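Local structure of 2-hydroxychromene-2-carboxylate isomerase (Pseudomonas putida, 2IMF) at residues F5-L10 and I32-I37; F13-N18 and I76-P81; K164-P169 and M177-D182. The protein catalyses the reversible, glutathione-dependent isomerisation of 2-hydroxychromene-2-carboxylate to trans-o-hydroxybenzylidenepyruvate in naphthalene degradation. All blocks are in the same frame, centred on the assembly; numbering follows the deposited sequence. Where two conformers were deposited one is given.

Contact 1: residues F5-L10 and I32-I37; sequences FYFDFL and IRYNAI. With TOM (4-(2-methoxyphenyl)-2-oxobut-3-enoic acid), chain F.
Phe-5 starts the pairing with Ile-32 to Ile-37: its N donates to Arg-33 O. Its CG stands anti to the backbone N (chi1 176°), which sends the ring to the side of Tyr-34; there Tyr-34 CD2 meets the edge of the Phe-5 ring, near its plane, 3.6 Å from Phe-5 CD2. The oxygen of Phe-5 takes two N-H groups of one residue. Asn-35 N arrives nearly along the C=O axis at 2.8 Å from Phe-5 O, while Asn-35 ND2 reaches this oxygen from above the carbonyl plane at 3.3 Å. Bound there, the amide lies stacked on one face of the Tyr-6 ring, planes 13° apart, with Asn-35 CG 3.6 Å from Tyr-6 CE2; Tyr-6 OH is hydrogen-bonded to Arg-163. The two parallel strands belong to the beta-alpha-beta unit that opens this thioredoxin-like domain, joined through helix 12-28. Phe-7 N and O continue the ladder to Asn-35 O and Ile-37 N. The Phe-7 ring, on the same side of the sheet as Tyr-34, receives Ala-36 CA over one face, a CH-pi contact 4.0 Å from the centroid. At Asp-8 the strand has ended: OD1 accepts from Leu-10 N at 3.0 Å, an Asx turn, and also binds Ser-86 and Asn-90, whereas OD2 takes Leu-39 N. Leu-10 then lays CD1 3.6 Å from O2 of the substrate analogue TOM.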
loop_
_atom_site.group_PDB
_atom_site.type_symbol
_atom_site.label_atom_id
_atom_site.label_comp_id
_atom_site.label_asym_id
_atom_site.label_seq_id
_atom_site.Cartn_x
_atom_site.Cartn_y
_atom_site.Cartn_z
ATOM N N PHE A 5 -5.906 -7.199 -15.907
ATOM C CA PHE A 5 -4.669 -6.713 -15.283
ATOM C C PHE A 5 -4.149 -5.533 -16.003
ATOM O O PHE A 5 -3.870 -5.589 -17.215
ATOM C CB PHE A 5 -3.710 -7.885 -15.322
ATOM C CG PHE A 5 -2.306 -7.593 -14.820
ATOM C CD1 PHE A 5 -2.040 -6.807 -13.679
ATOM C CD2 PHE A 5 -1.224 -8.247 -15.456
ATOM C CE1 PHE A 5 -0.731 -6.610 -13.215
ATOM C CE2 PHE A 5 0.103 -8.038 -14.991
ATOM C CZ PHE A 5 0.324 -7.165 -13.879
ATOM N N TYR A 6 -3.916 -4.484 -15.229
ATOM C CA TYR A 6 -3.432 -3.209 -15.774
ATOM C C TYR A 6 -2.060 -2.939 -15.196
ATOM O O TYR A 6 -1.872 -2.968 -13.982
ATOM C CB TYR A 6 -4.342 -2.056 -15.372
ATOM C CG TYR A 6 -5.693 -2.173 -15.980
ATOM C CD1 TYR A 6 -6.712 -3.036 -15.439
ATOM C CD2 TYR A 6 -5.936 -1.549 -17.166
ATOM C CE1 TYR A 6 -7.962 -3.143 -16.034
ATOM C CE2 TYR A 6 -7.236 -1.676 -17.832
ATOM C CZ TYR A 6 -8.182 -2.480 -17.196
ATOM O OH TYR A 6 -9.441 -2.649 -17.848
ATOM N N PHE A 7 -1.065 -2.710 -16.039
ATOM C CA PHE A 7 0.320 -2.557 -15.599
ATOM C C PHE A 7 1.007 -1.523 -16.508
ATOM O O PHE A 7 0.521 -1.206 -17.613
ATOM C CB PHE A 7 1.088 -3.893 -15.660
ATOM C CG PHE A 7 1.250 -4.431 -17.069
ATOM C CD1 PHE A 7 0.241 -5.147 -17.682
ATOM C CD2 PHE A 7 2.357 -4.144 -17.809
ATOM C CE1 PHE A 7 0.402 -5.615 -18.976
ATOM C CE2 PHE A 7 2.477 -4.534 -19.111
ATOM C CZ PHE A 7 1.476 -5.308 -19.672
ATOM N N ASP A 8 2.157 -1.028 -16.035
ATOM C CA ASP A 8 3.108 -0.191 -16.810
ATOM C C ASP A 8 4.468 -0.831 -16.504
ATOM O O ASP A 8 4.729 -1.166 -15.339
ATOM C CB ASP A 8 3.007 1.267 -16.314
ATOM C CG ASP A 8 3.907 2.251 -17.078
ATOM O OD1 ASP A 8 5.023 1.839 -17.516
ATOM O OD2 ASP A 8 3.550 3.432 -17.151
ATOM N N PHE A 9 5.302 -1.101 -17.511
ATOM C CA PHE A 9 6.589 -1.805 -17.235
ATOM C C PHE A 9 7.532 -0.974 -16.348
ATOM O O PHE A 9 8.475 -1.548 -15.850
ATOM C CB PHE A 9 7.309 -2.196 -18.542
ATOM C CG PHE A 9 6.659 -3.331 -19.289
ATOM C CD1 PHE A 9 6.617 -4.600 -18.730
ATOM C CD2 PHE A 9 6.181 -3.123 -20.553
ATOM C CE1 PHE A 9 6.031 -5.704 -19.436
ATOM C CE2 PHE A 9 5.590 -4.193 -21.312
ATOM C CZ PHE A 9 5.524 -5.454 -20.747
ATOM N N LEU A 10 7.256 0.307 -16.134
ATOM C CA LEU A 10 8.100 1.082 -15.160
ATOM C C LEU A 10 7.889 0.664 -13.739
ATOM O O LEU A 10 8.677 1.014 -12.877
ATOM C CB LEU A 10 7.898 2.603 -15.260
ATOM C CG LEU A 10 6.549 3.148 -14.832
ATOM C CD1 LEU A 10 6.445 3.303 -13.299
ATOM C CD2 LEU A 10 6.375 4.519 -15.415
ATOM N N ILE A 32 -5.879 -14.380 -17.775
ATOM C CA ILE A 32 -5.530 -12.942 -17.533
ATOM C C ILE A 32 -5.738 -12.171 -18.802
ATOM O O ILE A 32 -5.169 -12.544 -19.859
ATOM C CB ILE A 32 -4.045 -12.782 -17.182
ATOM C CG1 ILE A 32 -3.690 -13.560 -15.908
ATOM C CG2 ILE A 32 -3.678 -11.296 -16.987
ATOM C CD1 ILE A 32 -4.411 -13.015 -14.687
ATOM N N ARG A 33 -6.475 -11.069 -18.731
ATOM C CA ARG A 33 -6.543 -10.116 -19.804
ATOM C C ARG A 33 -5.538 -8.966 -19.493
ATOM O O ARG A 33 -5.777 -8.144 -18.567
ATOM C CB ARG A 33 -7.963 -9.599 -19.998
ATOM C CG ARG A 33 -8.076 -8.607 -21.100
ATOM C CD ARG A 33 -9.561 -8.223 -21.370
ATOM N NE ARG A 33 -10.490 -9.231 -20.860
ATOM C CZ ARG A 33 -11.677 -8.976 -20.294
ATOM N NH1 ARG A 33 -12.125 -7.741 -20.149
ATOM N NH2 ARG A 33 -12.419 -9.967 -19.852
ATOM N N TYR A 34 -4.449 -8.888 -20.256
ATOM C CA TYR A 34 -3.367 -7.901 -19.996
ATOM C C TYR A 34 -3.636 -6.559 -20.640
ATOM O O TYR A 34 -4.132 -6.491 -21.801
ATOM C CB TYR A 34 -2.074 -8.412 -20.573
ATOM C CG TYR A 34 -1.548 -9.621 -19.901
ATOM C CD1 TYR A 34 -1.955 -10.889 -20.355
ATOM C CD2 TYR A 34 -0.671 -9.560 -18.807
ATOM C CE1 TYR A 34 -1.476 -12.055 -19.762
ATOM C CE2 TYR A 34 -0.201 -10.730 -18.219
ATOM C CZ TYR A 34 -0.641 -11.978 -18.693
ATOM O OH TYR A 34 -0.160 -13.115 -18.118
ATOM N N ASN A 35 -3.343 -5.477 -19.920
ATOM C CA ASN A 35 -3.500 -4.158 -20.427
ATOM C C ASN A 35 -2.270 -3.316 -20.050
ATOM O O ASN A 35 -2.150 -2.887 -18.910
ATOM C CB ASN A 35 -4.752 -3.502 -19.794
ATOM C CG ASN A 35 -6.061 -4.284 -20.087
ATOM O OD1 ASN A 35 -6.660 -4.145 -21.158
ATOM N ND2 ASN A 35 -6.425 -5.153 -19.177
ATOM N N ALA A 36 -1.438 -2.990 -21.038
ATOM C CA ALA A 36 -0.283 -2.084 -20.799
ATOM C C ALA A 36 -0.758 -0.658 -20.930
ATOM O O ALA A 36 -1.337 -0.287 -21.973
ATOM C CB ALA A 36 0.862 -2.349 -21.782
ATOM N N ILE A 37 -0.559 0.149 -19.872
ATOM C CA ILE A 37 -1.077 1.522 -19.888
ATOM C C ILE A 37 -0.062 2.506 -19.359
ATOM O O ILE A 37 0.923 2.134 -18.728
ATOM C CB ILE A 37 -2.380 1.721 -19.022
ATOM C CG1 ILE A 37 -2.119 1.261 -17.554
ATOM C CG2 ILE A 37 -3.486 0.812 -19.578
ATOM C CD1 ILE A 37 -3.308 1.624 -16.599
HETATM O O8 TOM F . 6.656 6.322 -7.948
HETATM C C9 TOM F . 5.989 5.982 -8.919
HETATM C C10 TOM F . 5.404 6.898 -9.865
HETATM O O11 TOM F . 4.385 7.506 -9.458
HETATM O O10 TOM F . 5.863 6.970 -11.023
HETATM C C8 TOM F . 5.614 4.560 -9.197
HETATM C C7 TOM F . 5.938 3.521 -8.462
HETATM C C1 TOM F . 7.352 3.171 -8.044
HETATM C C6 TOM F . 7.483 2.751 -6.735
HETATM C C5 TOM F . 8.745 2.430 -6.244
HETATM C C4 TOM F . 9.843 2.474 -7.120
HETATM C C3 TOM F . 9.721 2.877 -8.433
HETATM C C2 TOM F . 8.434 3.220 -8.888
HETATM O O2 TOM F . 8.194 3.602 -10.163
HETATM C C11 TOM F . 9.299 3.349 -11.035
#

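Contact 2: residues F13-N18 and I76-P81. With GSH (glutathione), chain E.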
loop_
_atom_site.group_PDB
_atom_site.type_symbol
_atom_site.label_atom_id
_atom_site.label_comp_id
_atom_site.label_asym_id
_atom_site.label_seq_id
_atom_site.Cartn_x
_atom_site.Cartn_y
_atom_site.Cartn_z
ATOM N N PHE A 13 6.094 -2.771 -8.491
ATOM C CA PHE A 13 4.979 -3.482 -7.888
ATOM C C PHE A 13 4.208 -4.236 -8.949
ATOM O O PHE A 13 3.657 -5.320 -8.658
ATOM C CB PHE A 13 4.135 -2.455 -7.133
ATOM C CG PHE A 13 4.841 -1.958 -5.877
ATOM C CD1 PHE A 13 4.977 -2.770 -4.760
ATOM C CD2 PHE A 13 5.385 -0.706 -5.866
ATOM C CE1 PHE A 13 5.625 -2.324 -3.624
ATOM C CE2 PHE A 13 6.043 -0.213 -4.700
ATOM C CZ PHE A 13 6.172 -1.042 -3.615
ATOM N N SER A 14 4.210 -3.756 -10.185
ATOM C CA SER A 14 3.595 -4.498 -11.281
ATOM C C SER A 14 4.375 -5.739 -11.692
ATOM O O SER A 14 3.782 -6.765 -12.081
ATOM C CB SER A 14 3.367 -3.615 -12.493
ATOM O OG SER A 14 2.406 -2.602 -12.216
ATOM N N TYR A 15 5.727 -5.670 -11.570
ATOM C CA TYR A 15 6.577 -6.788 -11.848
ATOM C C TYR A 15 6.206 -7.861 -10.853
ATOM O O TYR A 15 6.008 -9.042 -11.222
ATOM C CB TYR A 15 8.017 -6.366 -11.619
ATOM C CG TYR A 15 8.982 -7.495 -11.455
ATOM C CD1 TYR A 15 9.248 -8.378 -12.509
ATOM C CD2 TYR A 15 9.698 -7.629 -10.267
ATOM C CE1 TYR A 15 10.247 -9.404 -12.344
ATOM C CE2 TYR A 15 10.689 -8.617 -10.109
ATOM C CZ TYR A 15 10.899 -9.515 -11.167
ATOM O OH TYR A 15 11.838 -10.537 -11.082
ATOM N N LEU A 16 6.100 -7.508 -9.563
ATOM C CA LEU A 16 5.738 -8.491 -8.526
ATOM C C LEU A 16 4.334 -9.074 -8.817
ATOM O O LEU A 16 4.103 -10.293 -8.777
ATOM C CB LEU A 16 5.674 -7.819 -7.182
ATOM C CG LEU A 16 7.059 -7.413 -6.624
ATOM C CD1 LEU A 16 6.877 -6.553 -5.387
ATOM C CD2 LEU A 16 7.923 -8.692 -6.280
ATOM N N ALA A 17 3.347 -8.215 -9.077
ATOM C CA ALA A 17 1.991 -8.694 -9.393
ATOM C C ALA A 17 1.971 -9.594 -10.598
ATOM O O ALA A 17 1.240 -10.617 -10.590
ATOM C CB ALA A 17 1.015 -7.508 -9.571
ATOM N N ASN A 18 2.703 -9.249 -11.650
ATOM C CA ASN A 18 2.703 -10.125 -12.799
ATOM C C ASN A 18 3.267 -11.472 -12.465
ATOM O O ASN A 18 2.712 -12.437 -12.981
ATOM C CB ASN A 18 3.515 -9.476 -13.921
ATOM C CG ASN A 18 3.537 -10.320 -15.138
ATOM O OD1 ASN A 18 2.491 -10.570 -15.717
ATOM N ND2 ASN A 18 4.703 -10.870 -15.455
ATOM N N ILE A 76 12.205 -14.482 -6.345
ATOM C CA ILE A 76 12.637 -13.945 -7.609
ATOM C C ILE A 76 13.592 -12.782 -7.349
ATOM O O ILE A 76 13.529 -12.154 -6.301
ATOM C CB ILE A 76 11.419 -13.470 -8.465
ATOM C CG1 ILE A 76 10.653 -12.294 -7.806
ATOM C CG2 ILE A 76 10.487 -14.607 -8.732
ATOM C CD1 ILE A 76 9.420 -11.849 -8.602
ATOM N N PRO A 77 14.483 -12.428 -8.312
ATOM C CA PRO A 77 15.340 -11.256 -8.180
ATOM C C PRO A 77 14.494 -10.017 -8.422
ATOM O O PRO A 77 13.483 -10.061 -9.130
ATOM C CB PRO A 77 16.337 -11.426 -9.364
ATOM C CG PRO A 77 15.662 -12.248 -10.317
ATOM C CD PRO A 77 14.801 -13.203 -9.536
ATOM N N LEU A 78 14.997 -8.911 -7.944
ATOM C CA LEU A 78 14.384 -7.640 -8.334
ATOM C C LEU A 78 15.531 -6.690 -8.336
ATOM O O LEU A 78 16.199 -6.390 -7.292
ATOM C CB LEU A 78 13.293 -7.220 -7.312
ATOM C CG LEU A 78 12.433 -6.008 -7.739
ATOM C CD1 LEU A 78 11.063 -6.177 -7.022
ATOM C CD2 LEU A 78 13.067 -4.636 -7.465
ATOM N N VAL A 79 15.798 -6.128 -9.520
ATOM C CA VAL A 79 16.949 -5.252 -9.732
ATOM C C VAL A 79 16.478 -3.971 -10.421
ATOM O O VAL A 79 15.839 -4.066 -11.468
ATOM C CB VAL A 79 17.988 -5.946 -10.608
ATOM C CG1 VAL A 79 19.186 -5.006 -10.884
ATOM C CG2 VAL A 79 18.353 -7.304 -9.983
ATOM N N PHE A 80 16.691 -2.784 -9.849
ATOM C CA PHE A 80 16.299 -1.530 -10.438
ATOM C C PHE A 80 17.041 -1.297 -11.740
ATOM O O PHE A 80 18.283 -1.323 -11.810
ATOM C CB PHE A 80 16.554 -0.371 -9.495
ATOM C CG PHE A 80 15.398 -0.112 -8.554
ATOM C CD1 PHE A 80 15.076 -1.024 -7.555
ATOM C CD2 PHE A 80 14.637 1.019 -8.717
ATOM C CE1 PHE A 80 13.979 -0.806 -6.727
ATOM C CE2 PHE A 80 13.567 1.269 -7.905
ATOM C CZ PHE A 80 13.222 0.339 -6.910
ATOM N N PRO A 81 16.272 -0.963 -12.788
ATOM C CA PRO A 81 16.919 -0.498 -14.022
ATOM C C PRO A 81 17.386 0.951 -13.869
ATOM O O PRO A 81 16.996 1.625 -12.914
ATOM C CB PRO A 81 15.771 -0.586 -15.046
ATOM C CG PRO A 81 14.551 -0.187 -14.247
ATOM C CD PRO A 81 14.789 -0.928 -12.891
HETATM N N1 GSH E . 1.159 -1.031 -1.879
HETATM C CA1 GSH E . 1.381 -1.256 -3.272
HETATM C C1 GSH E . 1.726 -2.646 -3.669
HETATM O O11 GSH E . 1.662 -2.976 -4.856
HETATM O O12 GSH E . 2.256 -3.241 -2.705
HETATM C CB1 GSH E . 1.872 -0.022 -4.020
HETATM C CG1 GSH E . 1.604 0.049 -5.523
HETATM C CD1 GSH E . 2.158 1.323 -6.096
HETATM O OE1 GSH E . 2.766 2.189 -5.291
HETATM N N2 GSH E . 2.066 1.561 -7.383
HETATM C CA2 GSH E . 2.413 2.831 -8.006
HETATM C C2 GSH E . 1.254 3.672 -8.326
HETATM O O2 GSH E . 0.187 3.092 -8.916
HETATM C CB2 GSH E . 3.189 2.518 -9.325
HETATM S SG2 GSH E . 4.864 1.839 -9.012
HETATM N N3 GSH E . 1.237 4.935 -8.015
HETATM C CA3 GSH E . -0.011 5.686 -8.146
HETATM C C3 GSH E . -0.422 6.175 -6.776
HETATM O O31 GSH E . -1.489 6.810 -6.688
HETATM O O32 GSH E . 0.344 5.985 -5.773
#
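Tyr-15 presents the edge of its ring to the loop 76-81: Pro-77 O and Leu-78 CD1 both lie near the ring plane, and Ile-76 CD1 comes in obliquely. The other flat group, Phe-13, turns to the ligand instead, with CB1 of glutathione 3.9 Å above the centre of one ring face. Both rings belong to the start of helix 12-28, the first helix of the thioredoxin-like fold. The loop that meets it follows helix 57-74, so the contact ties the thioredoxin part to the helical region inserted within it. With CG anti to its backbone N (chi1 162°), the Tyr-15 ring heads out toward the loop, where its hydroxyl donates to Pro-77 O at 2.6 Å, nearly in line with the C=O bond. The Tyr-15 and Ile-76 side chains meet tip to tip, Ile-76 CD1 3.7 Å from Tyr-15 OH, while Leu-78 slides past the ring in the opposite direction, its CD1 3.8 Å from Tyr-15 CD2. A phenylalanine in place of this tyrosine would probably leave Pro-77 O without its hydroxyl donor and the loop less firmly fixed to the helix. Next along the helix, Leu-16 CD2 touches CD1 of Ile-76 and CD1 of Leu-78, its side chain crossing that of Leu-78 at about a right angle; Leu-67 and Trp-70 of helix 57-74 pack against the same leucine. At the glutathione end, Phe-13 CD1 stands 3.3 Å from the ligand's O11.

Contact 3: residues K164-P169 and M177-D182. With GSH (glutathione), chain E.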
loop_
_atom_site.group_PDB
_atom_site.type_symbol
_atom_site.label_atom_id
_atom_site.label_comp_id
_atom_site.label_asym_id
_atom_site.label_seq_id
_atom_site.Cartn_x
_atom_site.Cartn_y
_atom_site.Cartn_z
ATOM N N LYS A 164 -11.777 3.934 -13.939
ATOM C CA LYS A 164 -11.422 4.451 -12.608
ATOM C C LYS A 164 -10.094 3.895 -12.126
ATOM O O LYS A 164 -9.800 3.920 -10.933
ATOM C CB LYS A 164 -12.552 4.244 -11.599
ATOM C CG LYS A 164 -13.831 4.997 -12.061
ATOM C CD LYS A 164 -14.817 5.357 -10.955
ATOM C CE LYS A 164 -16.255 5.410 -11.544
ATOM N NZ LYS A 164 -16.421 6.499 -12.597
ATOM N N VAL A 165 -9.285 3.398 -13.052
ATOM C CA VAL A 165 -7.907 2.968 -12.708
ATOM C C VAL A 165 -7.083 4.236 -12.496
ATOM O O VAL A 165 -7.045 5.145 -13.340
ATOM C CB VAL A 165 -7.316 2.192 -13.852
ATOM C CG1 VAL A 165 -5.837 1.939 -13.566
ATOM C CG2 VAL A 165 -8.091 0.906 -14.044
ATOM N N PHE A 166 -6.400 4.309 -11.329
ATOM C CA PHE A 166 -5.546 5.480 -10.987
ATOM C C PHE A 166 -4.053 5.100 -10.828
ATOM O O PHE A 166 -3.213 5.990 -10.680
ATOM C CB PHE A 166 -6.055 6.143 -9.687
ATOM C CG PHE A 166 -6.023 5.190 -8.509
ATOM C CD1 PHE A 166 -4.806 4.970 -7.805
ATOM C CD2 PHE A 166 -7.186 4.464 -8.132
ATOM C CE1 PHE A 166 -4.741 4.019 -6.814
ATOM C CE2 PHE A 166 -7.092 3.527 -7.121
ATOM C CZ PHE A 166 -5.873 3.329 -6.427
ATOM N N GLY A 167 -3.759 3.795 -10.844
ATOM C CA GLY A 167 -2.376 3.356 -10.631
ATOM C C GLY A 167 -2.184 1.962 -11.146
ATOM O O GLY A 167 -3.116 1.365 -11.729
ATOM N N VAL A 168 -0.983 1.451 -10.921
ATOM C CA VAL A 168 -0.671 0.086 -11.337
ATOM C C VAL A 168 0.104 -0.569 -10.212
ATOM O O VAL A 168 0.791 0.089 -9.428
ATOM C CB VAL A 168 0.124 0.015 -12.653
ATOM C CG1 VAL A 168 -0.721 0.543 -13.776
ATOM C CG2 VAL A 168 1.447 0.874 -12.561
ATOM N N PRO A 169 0.025 -1.879 -10.053
ATOM C CA PRO A 169 -0.830 -2.839 -10.806
ATOM C C PRO A 169 -2.266 -2.729 -10.321
ATOM O O PRO A 169 -2.519 -2.603 -9.127
ATOM C CB PRO A 169 -0.247 -4.227 -10.430
ATOM C CG PRO A 169 0.350 -3.981 -9.006
ATOM C CD PRO A 169 0.830 -2.521 -8.988
ATOM N N MET A 177 -12.394 -4.102 -7.981
ATOM C CA MET A 177 -11.058 -3.522 -8.392
ATOM C C MET A 177 -10.157 -3.561 -7.187
ATOM O O MET A 177 -10.569 -3.143 -6.074
ATOM C CB MET A 177 -11.164 -2.062 -8.832
ATOM C CG MET A 177 -9.868 -1.580 -9.583
ATOM S SD MET A 177 -9.835 0.071 -10.121
ATOM C CE MET A 177 -9.310 0.801 -8.595
ATOM N N TRP A 178 -8.940 -4.104 -7.353
ATOM C CA TRP A 178 -7.863 -4.015 -6.335
ATOM C C TRP A 178 -6.662 -3.365 -6.954
ATOM O O TRP A 178 -6.285 -3.687 -8.071
ATOM C CB TRP A 178 -7.517 -5.396 -5.798
ATOM C CG TRP A 178 -8.647 -6.200 -5.131
ATOM C CD1 TRP A 178 -9.057 -6.094 -3.873
ATOM C CD2 TRP A 178 -9.565 -7.070 -5.814
ATOM N NE1 TRP A 178 -10.167 -6.948 -3.649
ATOM C CE2 TRP A 178 -10.466 -7.543 -4.843
ATOM C CE3 TRP A 178 -9.672 -7.508 -7.126
ATOM C CZ2 TRP A 178 -11.501 -8.437 -5.138
ATOM C CZ3 TRP A 178 -10.716 -8.441 -7.419
ATOM C CH2 TRP A 178 -11.579 -8.901 -6.422
ATOM N N TRP A 179 -6.010 -2.558 -6.130
ATOM C CA TRP A 179 -4.778 -1.918 -6.562
ATOM C C TRP A 179 -3.656 -2.372 -5.666
ATOM O O TRP A 179 -3.770 -2.274 -4.435
ATOM C CB TRP A 179 -4.906 -0.427 -6.450
ATOM C CG TRP A 179 -3.611 0.337 -6.605
ATOM C CD1 TRP A 179 -2.798 0.401 -7.680
ATOM C CD2 TRP A 179 -3.063 1.224 -5.617
ATOM N NE1 TRP A 179 -1.741 1.271 -7.418
ATOM C CE2 TRP A 179 -1.912 1.817 -6.176
ATOM C CE3 TRP A 179 -3.497 1.657 -4.364
ATOM C CZ2 TRP A 179 -1.148 2.779 -5.490
ATOM C CZ3 TRP A 179 -2.717 2.609 -3.654
ATOM C CH2 TRP A 179 -1.566 3.152 -4.230
ATOM N N GLY A 180 -2.606 -2.915 -6.275
ATOM C CA GLY A 180 -1.416 -3.325 -5.565
ATOM C C GLY A 180 -1.131 -4.817 -5.620
ATOM O O GLY A 180 -2.063 -5.643 -5.534
ATOM N N ASN A 181 0.163 -5.165 -5.695
ATOM C CA ASN A 181 0.550 -6.562 -5.502
ATOM C C ASN A 181 0.100 -7.035 -4.153
ATOM O O ASN A 181 -0.276 -8.221 -4.024
ATOM C CB ASN A 181 2.088 -6.687 -5.681
ATOM C CG ASN A 181 2.566 -7.964 -5.169
ATOM O OD1 ASN A 181 2.345 -8.979 -5.863
ATOM N ND2 ASN A 181 3.214 -7.970 -4.025
ATOM N N ASP A 182 0.075 -6.146 -3.177
ATOM C CA ASP A 182 -0.314 -6.493 -1.806
ATOM C C ASP A 182 -1.824 -6.545 -1.616
ATOM O O ASP A 182 -2.273 -6.627 -0.469
ATOM C CB ASP A 182 0.293 -5.509 -0.829
ATOM C CG ASP A 182 -0.090 -4.074 -1.113
ATOM O OD1 ASP A 182 -0.909 -3.835 -2.038
ATOM O OD2 ASP A 182 0.387 -3.165 -0.395
HETATM N N1 GSH E . 1.159 -1.031 -1.879
HETATM C CA1 GSH E . 1.381 -1.256 -3.272
HETATM C C1 GSH E . 1.726 -2.646 -3.669
HETATM O O11 GSH E . 1.662 -2.976 -4.856
HETATM O O12 GSH E . 2.256 -3.241 -2.705
HETATM C CB1 GSH E . 1.872 -0.022 -4.020
HETATM C CG1 GSH E . 1.604 0.049 -5.523
HETATM C CD1 GSH E . 2.158 1.323 -6.096
HETATM O OE1 GSH E . 2.766 2.189 -5.291
HETATM N N2 GSH E . 2.066 1.561 -7.383
HETATM C CA2 GSH E . 2.413 2.831 -8.006
HETATM C C2 GSH E . 1.254 3.672 -8.326
HETATM O O2 GSH E . 0.187 3.092 -8.916
HETATM C CB2 GSH E . 3.189 2.518 -9.325
HETATM S SG2 GSH E . 4.864 1.839 -9.012
HETATM N N3 GSH E . 1.237 4.935 -8.015
HETATM C CA3 GSH E . -0.011 5.686 -8.146
HETATM C C3 GSH E . -0.422 6.175 -6.776
HETATM O O31 GSH E . -1.489 6.810 -6.688
HETATM O O32 GSH E . 0.344 5.985 -5.773
#
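The chain at Pro-169, entered through a cis peptide, runs beside Gly-180 and is fastened there by Gly-180 N donating to Pro-169 O at 2.9 Å. Phe-166 and Trp-179 carry the side-chain contact as an edge-to-face pair; the Phe-166 ring and the five-membered ring of Trp-179 have planes 66° apart. The edge of Phe-166 points at the indole, and its CE1 sits over one face of Trp-179, 3.5 Å from CD2. Met-177, its chain bent at chi3 (83°), brings CE to 3.8 Å from Phe-166 CE2. At its edge the indole serves glutathione: Trp-179 NE1 donates to O2 of the ligand at 3.0 Å and makes a weaker, longer bond to Val-168 O. Val-168 pairs through its backbone with the cysteinyl residue of glutathione: its N donates to O2 and its O accepts from N2 at 2.8 Å. This antiparallel backbone pairing with the residue before the cis-proline is as in other glutathione transferases of thioredoxin fold. Gly-167 is pressed so close that a CB would clash with both Trp-179 NE1 and the ligand. Asn-181 N then holds O11 of glutathione, and Asp-182 OD2 receives N1 at 2.7 Å; that carboxylate also forms a salt bridge with Arg-183 of the second subunit. The loop 164-169 leads from helix 147-162 into strand 170-173, which pairs with the outer strand 176-179; Pro-169 rests on Ser-14 and Ala-17 of helix 12-28, and Trp-178 packs on helix 184-198.

Contacts 1 and 3 both reach the same four-stranded sheet, their centres about 10 Å apart, with Phe-5 CE1 3.7 Å from Pro-169 CB and Val-168 CG1 as close to Phe-7 CA. Helix 12-28, which supplies one side of contact 2, is the crossover between the strands of contact 1; Ser-14 OG comes within 3.5 Å of Val-168 CB, packing contact 2 against contact 3. Glutathione is shared by contacts 2 and 3, lying between Phe-13 and the loop and strand end of contact 3. Leu-10 of contact 1 and Phe-13 and Phe-80 of contact 2 line the TOM pocket, and Ser-11, the inferred nucleophile, falls between the first segments of contacts 1 and 2.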